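Local atomic coordinates of porin (Pseudomonas aeruginosa, PDB entry 3T24), a protein that forms a beta-barrel channel in the bacterial outer membrane and, as a member of the OprD porin family, probably admits small carboxylate-bearing substrates. Residues A[218-223]-A[284-289]. Residues are numbered along the deposited sequence; the frame is centred on the assembly and turned at random.
Sequences YKQHYL and GFAYIN
The methyl group of A286 sits squarely over one face of the Y218 ring, a CH-pi contact in which A286 CB lies 3.9 Å from the ring centroid and only 10° off its normal. Y218 reaches this place because its first torsion sets CG between the backbone N and the carbonyl carbon. Its hydroxyl end continues past the alanine to the backbone, where Y218 OH lies 3.6 Å from Y287 CA.

Two residues along the strand, Q220 meets the carbonyl of the same alanine. An extended side chain with CG anti to the backbone N, it gives its amide Q220 NE2 to A286 O at 2.9 Å. The donor arrives in the carbonyl plane, on a lone pair, although the N-H...O angle of 141° is well bent. S246 on strand 235-248 is a second hydrogen-bond partner of NE2, so the amide nitrogen is gripped twice. The amide also passes the F285 ring, their planes 20° apart, and Q220 NE2 is 3.4 Å from F285 CE1.

The Y222 end is a smaller contact. F285 and Y222 cross at about a right angle, and F285 CZ comes to the edge of the tyrosine ring, 3.7 Å from Y222 CE1, the one Y222 atom that touches F285; N256 and A258 of strand 255-267 also touch F285. The looser part lies beside the Q220 amide, where a water is placed to donate to Q220 OE1 (2.7 Å) and to A286 O (2.9 Å), though it has more acceptors in reach than protons.

The example illustrates how a porin wall holds a loop: alternate residues of one strand, Y218, Q220 and Y222, present a ring, an amide and a second ring to an irregular segment between strands 270-280 and 310-319, consistent with a loop folded into the barrel, as in OprD-family channels.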
loop_
_atom_site.group_PDB
_atom_site.type_symbol
_atom_site.label_atom_id
_atom_site.label_comp_id
_atom_site.label_asym_id
_atom_site.label_seq_id
_atom_site.Cartn_x
_atom_site.Cartn_y
_atom_site.Cartn_z
ATOM N N TYR A 218 19.386 -2.172 -0.070
ATOM C CA TYR A 218 19.050 -3.232 0.875
ATOM C C TYR A 218 18.595 -4.519 0.211
ATOM O O TYR A 218 18.162 -4.538 -0.960
ATOM C CB TYR A 218 17.947 -2.756 1.839
ATOM C CG TYR A 218 16.566 -2.580 1.209
ATOM C CD1 TYR A 218 15.674 -3.646 1.130
ATOM C CD2 TYR A 218 16.162 -1.352 0.689
ATOM C CE1 TYR A 218 14.438 -3.499 0.574
ATOM C CE2 TYR A 218 14.899 -1.184 0.141
ATOM C CZ TYR A 218 14.050 -2.268 0.076
ATOM O OH TYR A 218 12.802 -2.117 -0.468
ATOM N N LYS A 219 18.691 -5.592 0.986
ATOM C CA LYS A 219 18.096 -6.877 0.656
ATOM C C LYS A 219 17.094 -7.165 1.748
ATOM O O LYS A 219 17.318 -6.841 2.916
ATOM C CB LYS A 219 19.134 -7.993 0.694
ATOM C CG LYS A 219 20.419 -7.711 -0.018
ATOM C CD LYS A 219 21.263 -8.972 -0.097
ATOM C CE LYS A 219 22.734 -8.631 -0.090
ATOM N NZ LYS A 219 23.132 -8.062 1.233
ATOM N N GLN A 220 16.007 -7.824 1.394
ATOM C CA GLN A 220 14.983 -8.102 2.376
ATOM C C GLN A 220 14.377 -9.470 2.103
ATOM O O GLN A 220 14.096 -9.815 0.950
ATOM C CB GLN A 220 13.914 -7.024 2.306
ATOM C CG GLN A 220 12.783 -7.155 3.320
ATOM C CD GLN A 220 11.822 -5.984 3.215
ATOM O OE1 GLN A 220 10.836 -6.043 2.481
ATOM N NE2 GLN A 220 12.129 -4.897 3.920
ATOM N N HIS A 221 14.214 -10.245 3.173
ATOM C CA HIS A 221 13.499 -11.515 3.138
ATOM C C HIS A 221 12.243 -11.323 3.969
ATOM O O HIS A 221 12.314 -10.874 5.119
ATOM C CB HIS A 221 14.356 -12.651 3.728
ATOM C CG HIS A 221 15.628 -12.887 2.973
ATOM N ND1 HIS A 221 15.820 -13.988 2.167
ATOM C CD2 HIS A 221 16.755 -12.144 2.871
ATOM C CE1 HIS A 221 17.019 -13.922 1.610
ATOM N NE2 HIS A 221 17.606 -12.815 2.026
ATOM N N TYR A 222 11.096 -11.623 3.376
ATOM C CA TYR A 222 9.832 -11.457 4.064
ATOM C C TYR A 222 9.168 -12.810 4.217
ATOM O O TYR A 222 8.942 -13.503 3.228
ATOM C CB TYR A 222 8.908 -10.526 3.274
ATOM C CG TYR A 222 8.107 -9.620 4.155
ATOM C CD1 TYR A 222 8.367 -8.241 4.198
ATOM C CD2 TYR A 222 7.102 -10.128 4.964
ATOM C CE1 TYR A 222 7.643 -7.400 5.021
ATOM C CE2 TYR A 222 6.377 -9.296 5.803
ATOM C CZ TYR A 222 6.654 -7.931 5.833
ATOM O OH TYR A 222 5.929 -7.104 6.662
ATOM N N LEU A 223 8.850 -13.197 5.443
ATOM C CA LEU A 223 8.103 -14.433 5.645
ATOM C C LEU A 223 6.699 -14.119 6.117
ATOM O O LEU A 223 6.491 -13.207 6.905
ATOM C CB LEU A 223 8.794 -15.355 6.643
ATOM C CG LEU A 223 10.016 -16.162 6.199
ATOM C CD1 LEU A 223 11.180 -15.246 5.908
ATOM C CD2 LEU A 223 10.400 -17.157 7.284
ATOM N N GLY A 284 15.095 1.337 11.323
ATOM C CA GLY A 284 13.726 0.894 11.105
ATOM C C GLY A 284 13.518 0.079 9.806
ATOM O O GLY A 284 14.474 -0.294 9.105
ATOM N N PHE A 285 12.260 -0.217 9.496
ATOM C CA PHE A 285 11.891 -1.001 8.302
ATOM C C PHE A 285 12.344 -0.401 6.960
ATOM O O PHE A 285 12.301 0.817 6.763
ATOM C CB PHE A 285 10.386 -1.188 8.287
ATOM C CG PHE A 285 9.901 -2.173 7.264
ATOM C CD1 PHE A 285 10.282 -3.501 7.330
ATOM C CD2 PHE A 285 9.042 -1.769 6.244
ATOM C CE1 PHE A 285 9.830 -4.421 6.380
ATOM C CE2 PHE A 285 8.579 -2.673 5.315
ATOM C CZ PHE A 285 8.963 -4.004 5.377
ATOM N N ALA A 286 12.786 -1.260 6.046
ATOM C CA ALA A 286 13.244 -0.820 4.717
ATOM C C ALA A 286 12.179 -0.993 3.628
ATOM O O ALA A 286 11.654 -2.103 3.433
ATOM C CB ALA A 286 14.511 -1.564 4.314
ATOM N N TYR A 287 11.860 0.097 2.925
ATOM C CA TYR A 287 10.922 0.018 1.780
ATOM C C TYR A 287 11.096 1.145 0.769
ATOM O O TYR A 287 11.570 2.225 1.116
ATOM C CB TYR A 287 9.455 -0.103 2.229
ATOM C CG TYR A 287 8.901 1.060 3.055
ATOM C CD1 TYR A 287 7.917 1.900 2.540
ATOM C CD2 TYR A 287 9.323 1.279 4.358
ATOM C CE1 TYR A 287 7.384 2.937 3.298
ATOM C CE2 TYR A 287 8.798 2.310 5.124
ATOM C CZ TYR A 287 7.829 3.140 4.591
ATOM O OH TYR A 287 7.302 4.179 5.349
ATOM N N ILE A 288 10.740 0.871 -0.488
ATOM C CA ILE A 288 10.931 1.849 -1.563
ATOM C C ILE A 288 10.273 3.170 -1.205
ATOM O O ILE A 288 9.138 3.207 -0.731
ATOM C CB ILE A 288 10.428 1.330 -2.960
ATOM C CG1 ILE A 288 11.283 0.138 -3.415
ATOM C CG2 ILE A 288 10.485 2.420 -4.025
ATOM C CD1 ILE A 288 10.535 -0.842 -4.285
ATOM N N ASN A 289 11.012 4.252 -1.415
ATOM C CA ASN A 289 10.498 5.571 -1.129
ATOM C C ASN A 289 9.290 5.874 -2.033
ATOM O O ASN A 289 9.390 5.778 -3.245
ATOM C CB ASN A 289 11.587 6.608 -1.346
ATOM C CG ASN A 289 11.141 7.990 -0.946
ATOM O OD1 ASN A 289 10.433 8.154 0.030
ATOM N ND2 ASN A 289 11.514 8.978 -1.714
HETATM O O HOH W 1 9.680 -3.620 2.031
#